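Local coordinates for uncharacterized protein PA2723 (Pseudomonas aeruginosa PAO1, PDB 6TCB) that is of unknown function but binds calcium, and forms a two-chain assembly in which the beta-sheet runs on from one subunit into the other, at residues L22-D27 with P58-R63; V52-D57 with T73-A78. One frame throughout, in Å; residues are numbered along the deposited sequence.

Contact 1 of 2, residues L22-D27 with P58-R63; sequences LPYWCD and PVYVPR
Y24 and Y60 face each other as a hydrogen-bonded antiparallel pair, with Y24 N giving its hydrogen to Y60 O at 2.9 Å and Y60 N returning one to Y24 O at 3.0 Å. The second donor stands above the carbonyl plane of Y24, 38° out of it. W25 and V59 form the next, non-hydrogen-bonded pair, and just past the strand a weak bond runs from C26 N to P58 O. From CB outward, V59 runs along the W25 indole: V59 CB lies 3.5 Å from W25 CE3, and CG1 reaches CZ3 more loosely. CG2, anti to the backbone N, sits over the centre of the six-membered ring in a CH-pi contact, and the same methyl touches P23 CB at 3.6 Å. The two side chains thus run side by side off one face of the sheet. On the other face the Y60 ring turns its edge to the carbonyl oxygens of Y24 and C26, while one water donates to both C26 O and Y60 OH; that hydroxyl also bonds D34 O. At the far end, P62 CD rests 3.4 Å from L22 O. Within this chain strand 24-25 is an outer strand of the three-stranded antiparallel sheet, beside the middle strand 57-62: Y24 packs on helix 3-18 on one side, and W25 lies against helix 67-82 on the other.

Contact 2 of 2, residues V52-D57 with T73-A78; sequences VLEGFD and TARARA
L53 and A74 mark where the backbones of 52-57 and 73-78 come nearest, their CA atoms 6.3 Å apart. Strand 48-53 ends here and turns back into strand 57-62, while 73-78 is a run of helix 67-82 lying against the turn. L53 N bonds D57 O and D57 N bonds L53 O; F56 N adds a weak bond to L53 O. E54 and G55, the latter with no side chain, both take positive phi in this tight turn. F56 and D57 together face L53, a classic beta bulge within this beta-hairpin, and from it the D57 side chain heads toward the helix. Its CG is anti to the backbone N (chi1 -159°), and the carboxylate meets R77 side-on: R77 NE to D57 OD2 is 2.9 Å and R77 NH2 to D57 OD1 is 3.1 Å. Both oxygens are approached from the syn side; the two planes are 25° apart, nearly coplanar, and the paired bonds restrain how either group can turn. D57 OD2 also takes a hydrogen from a water that donates a second one to A74 O, and it forms a salt bridge with R81; this concentration of positive charge probably favours the ionised carboxylate. Next to these polar groups, L53 CB meets A74 CB at 3.5 Å, tighter than usual for two carbons. E54 CG, anti to the carbonyl carbon (chi1 -60°), comes 3.7 Å from A74 O and near A78 CB; the bend at chi2 then turns CD, and E54 OE2 comes 3.4 Å from R75 CG. The charged end of R75 stays farther off: E54 OE2 is 4.6 Å from R75 NE, well out of the guanidinium plane.

Contact 1 lies near the centre of the chain and is mostly buried; contact 2 is farther out and runs from a buried salt bridge to an exposed glutamate. Both use the same sheet, but contact 1 joins two of its strands by backbone bonds and apolar packing, whereas contact 2 sets the hairpin turn against helix 67-82 through a salt bridge and side-chain packing; each has one bridging water. W25 connects them: its CE3 is 3.3 Å from R77 NE, with a cation-pi interaction to that arginine, and its CH2 touches L53 CD1. Within segment 52-57, V52 pairs antiparallel with a strand of the second subunit, continuing the sheet across the interface.

Contact 1 of 2, residues L22-D27 with P58-R63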
# COMPACT_ATOMS: atom_id res chain seq x y z
N LEU A 22 11.47 10.74 5.25
CA LEU A 22 11.80 9.33 5.20
C LEU A 22 10.55 8.49 5.43
O LEU A 22 9.66 8.88 6.20
CB LEU A 22 12.82 8.98 6.29
CG LEU A 22 14.22 9.54 6.07
CD1 LEU A 22 15.09 9.20 7.26
CD2 LEU A 22 14.80 9.02 4.77
N PRO A 23 10.48 7.31 4.83
CA PRO A 23 9.36 6.41 5.10
C PRO A 23 9.48 5.78 6.48
O PRO A 23 10.57 5.67 7.05
CB PRO A 23 9.48 5.36 4.00
CG PRO A 23 10.95 5.30 3.74
CD PRO A 23 11.48 6.69 3.94
N TYR A 24 8.33 5.36 7.02
CA TYR A 24 8.24 4.66 8.30
C TYR A 24 7.86 3.20 8.05
O TYR A 24 6.68 2.88 7.83
CB TYR A 24 7.23 5.32 9.22
CG TYR A 24 7.08 4.70 10.60
CD1 TYR A 24 8.15 4.08 11.24
CD2 TYR A 24 5.87 4.76 11.28
CE1 TYR A 24 8.00 3.54 12.51
CE2 TYR A 24 5.72 4.24 12.56
CZ TYR A 24 6.79 3.63 13.16
OH TYR A 24 6.65 3.11 14.42
N TRP A 25 8.86 2.33 8.09
CA TRP A 25 8.63 0.89 8.00
C TRP A 25 8.17 0.40 9.36
O TRP A 25 8.89 0.54 10.35
CB TRP A 25 9.93 0.19 7.59
CG TRP A 25 10.48 0.65 6.27
CD1 TRP A 25 11.40 1.62 6.08
CD2 TRP A 25 10.18 0.13 4.96
NE1 TRP A 25 11.67 1.77 4.75
CE2 TRP A 25 10.94 0.85 4.04
CE3 TRP A 25 9.32 -0.88 4.49
CZ2 TRP A 25 10.88 0.62 2.67
CZ3 TRP A 25 9.26 -1.11 3.13
CH2 TRP A 25 10.04 -0.36 2.23
N CYS A 26 6.96 -0.14 9.42
CA CYS A 26 6.40 -0.52 10.71
C CYS A 26 5.38 -1.62 10.49
O CYS A 26 4.39 -1.40 9.79
CB CYS A 26 5.72 0.68 11.36
SG CYS A 26 4.91 0.33 12.93
N ASP A 27 5.61 -2.78 11.12
CA ASP A 27 4.75 -3.94 10.94
C ASP A 27 4.12 -4.41 12.26
O ASP A 27 3.65 -5.55 12.34
CB ASP A 27 5.51 -5.08 10.25
CG ASP A 27 6.59 -5.69 11.13
OD1 ASP A 27 6.84 -5.19 12.25
OD2 ASP A 27 7.21 -6.69 10.69
N PRO A 58 5.10 -3.63 5.27
CA PRO A 58 4.29 -2.41 5.26
C PRO A 58 5.06 -1.16 5.63
O PRO A 58 6.00 -1.17 6.43
CB PRO A 58 3.23 -2.70 6.34
CG PRO A 58 3.90 -3.65 7.27
CD PRO A 58 4.86 -4.46 6.47
N VAL A 59 4.64 -0.04 5.05
CA VAL A 59 5.34 1.22 5.20
C VAL A 59 4.37 2.36 5.00
O VAL A 59 3.41 2.26 4.23
CB VAL A 59 6.55 1.27 4.22
CG1 VAL A 59 6.08 1.21 2.75
CG2 VAL A 59 7.42 2.46 4.44
N TYR A 60 4.63 3.44 5.73
CA TYR A 60 3.87 4.68 5.69
C TYR A 60 4.81 5.74 5.13
O TYR A 60 5.86 6.00 5.71
CB TYR A 60 3.36 5.04 7.10
CG TYR A 60 2.59 3.88 7.70
CD1 TYR A 60 1.23 3.74 7.48
CD2 TYR A 60 3.23 2.90 8.45
CE1 TYR A 60 0.53 2.66 7.99
CE2 TYR A 60 2.53 1.81 8.97
CZ TYR A 60 1.18 1.70 8.72
OH TYR A 60 0.54 0.60 9.26
N VAL A 61 4.47 6.28 3.97
CA VAL A 61 5.39 7.10 3.18
C VAL A 61 4.89 8.54 3.17
O VAL A 61 3.77 8.79 2.69
CB VAL A 61 5.52 6.57 1.74
CG1 VAL A 61 6.57 7.39 1.00
CG2 VAL A 61 5.85 5.12 1.74
N PRO A 62 5.68 9.50 3.63
CA PRO A 62 5.23 10.89 3.62
C PRO A 62 5.22 11.47 2.21
O PRO A 62 5.98 11.05 1.33
CB PRO A 62 6.28 11.60 4.49
CG PRO A 62 7.54 10.77 4.27
CD PRO A 62 7.08 9.34 4.10
N ARG A 63 4.34 12.44 1.99
CA ARG A 63 4.43 13.25 0.78
C ARG A 63 5.83 13.87 0.69
O ARG A 63 6.41 14.28 1.69
CB ARG A 63 3.36 14.34 0.83
CG ARG A 63 2.94 14.87 -0.54
CD ARG A 63 1.87 15.96 -0.42
O HOH W 1 1.78 -1.88 10.13

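Contact 2 of 2, residues V52-D57 with T73-A78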
# COMPACT_ATOMS: atom_id res chain seq x y z
N VAL A 52 2.09 -1.82 0.97
CA VAL A 52 2.61 -3.11 1.38
C VAL A 52 3.43 -3.64 0.22
O VAL A 52 2.91 -3.79 -0.89
CB VAL A 52 1.52 -4.10 1.80
CG1 VAL A 52 2.16 -5.44 2.20
CG2 VAL A 52 0.71 -3.52 2.93
N LEU A 53 4.70 -3.89 0.48
CA LEU A 53 5.67 -4.25 -0.53
C LEU A 53 6.18 -5.67 -0.29
O LEU A 53 6.22 -6.16 0.84
CB LEU A 53 6.85 -3.28 -0.50
CG LEU A 53 6.48 -1.85 -0.89
CD1 LEU A 53 7.33 -0.80 -0.19
CD2 LEU A 53 6.56 -1.71 -2.42
N GLU A 54 6.54 -6.34 -1.38
CA GLU A 54 7.06 -7.70 -1.33
C GLU A 54 6.11 -8.64 -0.60
O GLU A 54 6.54 -9.63 0.01
CB GLU A 54 8.46 -7.74 -0.71
CG GLU A 54 9.48 -6.93 -1.47
CD GLU A 54 9.83 -7.54 -2.81
OE1 GLU A 54 9.82 -8.79 -2.94
OE2 GLU A 54 10.13 -6.77 -3.74
N GLY A 55 4.82 -8.35 -0.65
CA GLY A 55 3.81 -9.19 -0.06
C GLY A 55 3.49 -8.91 1.40
O GLY A 55 2.33 -9.09 1.81
N PHE A 56 4.49 -8.52 2.20
CA PHE A 56 4.35 -8.45 3.65
C PHE A 56 5.31 -7.47 4.32
O PHE A 56 5.73 -7.69 5.46
CB PHE A 56 4.58 -9.84 4.27
CG PHE A 56 3.68 -10.91 3.73
CD1 PHE A 56 2.42 -11.09 4.27
CD2 PHE A 56 4.08 -11.71 2.68
CE1 PHE A 56 1.58 -12.05 3.76
CE2 PHE A 56 3.24 -12.67 2.17
CZ PHE A 56 1.99 -12.84 2.70
N ASP A 57 5.67 -6.38 3.64
CA ASP A 57 6.52 -5.36 4.24
C ASP A 57 5.78 -4.02 4.20
O ASP A 57 5.80 -3.33 3.17
CB ASP A 57 7.86 -5.27 3.48
CG ASP A 57 9.00 -4.62 4.29
OD1 ASP A 57 8.79 -4.21 5.46
OD2 ASP A 57 10.13 -4.55 3.74
N THR A 73 13.71 0.07 -2.40
CA THR A 73 14.26 -0.23 -1.08
C THR A 73 13.71 -1.55 -0.55
O THR A 73 14.45 -2.34 0.04
CB THR A 73 13.95 0.94 -0.13
OG1 THR A 73 14.51 2.17 -0.65
CG2 THR A 73 14.53 0.72 1.27
N ALA A 74 12.42 -1.82 -0.78
CA ALA A 74 11.82 -3.05 -0.28
C ALA A 74 12.45 -4.28 -0.90
O ALA A 74 12.55 -5.33 -0.26
CB ALA A 74 10.32 -3.04 -0.56
N ARG A 75 12.88 -4.18 -2.17
CA ARG A 75 13.54 -5.32 -2.81
C ARG A 75 14.83 -5.66 -2.08
O ARG A 75 15.13 -6.83 -1.82
CB ARG A 75 13.82 -5.00 -4.29
CG ARG A 75 12.55 -4.74 -5.09
CD ARG A 75 12.84 -4.53 -6.57
NE ARG A 75 11.61 -4.29 -7.32
CZ ARG A 75 11.30 -3.16 -7.94
NH1 ARG A 75 12.12 -2.11 -7.92
NH2 ARG A 75 10.15 -3.08 -8.60
N ALA A 76 15.60 -4.64 -1.72
CA ALA A 76 16.83 -4.87 -0.97
C ALA A 76 16.55 -5.36 0.44
O ALA A 76 17.23 -6.26 0.94
CB ALA A 76 17.66 -3.58 -0.92
N ARG A 77 15.57 -4.75 1.11
CA ARG A 77 15.17 -5.21 2.43
C ARG A 77 14.80 -6.68 2.42
O ARG A 77 15.14 -7.42 3.35
CB ARG A 77 13.97 -4.37 2.90
CG ARG A 77 14.30 -2.93 3.26
CD ARG A 77 13.06 -2.09 3.45
NE ARG A 77 12.16 -2.63 4.46
CZ ARG A 77 12.24 -2.38 5.76
NH1 ARG A 77 13.20 -1.60 6.24
NH2 ARG A 77 11.34 -2.90 6.59
N ALA A 78 14.11 -7.14 1.37
CA ALA A 78 13.69 -8.54 1.33
C ALA A 78 14.90 -9.46 1.26
O ALA A 78 14.96 -10.47 1.96
CB ALA A 78 12.75 -8.79 0.16
O HOH W 2 10.81 -6.24 1.81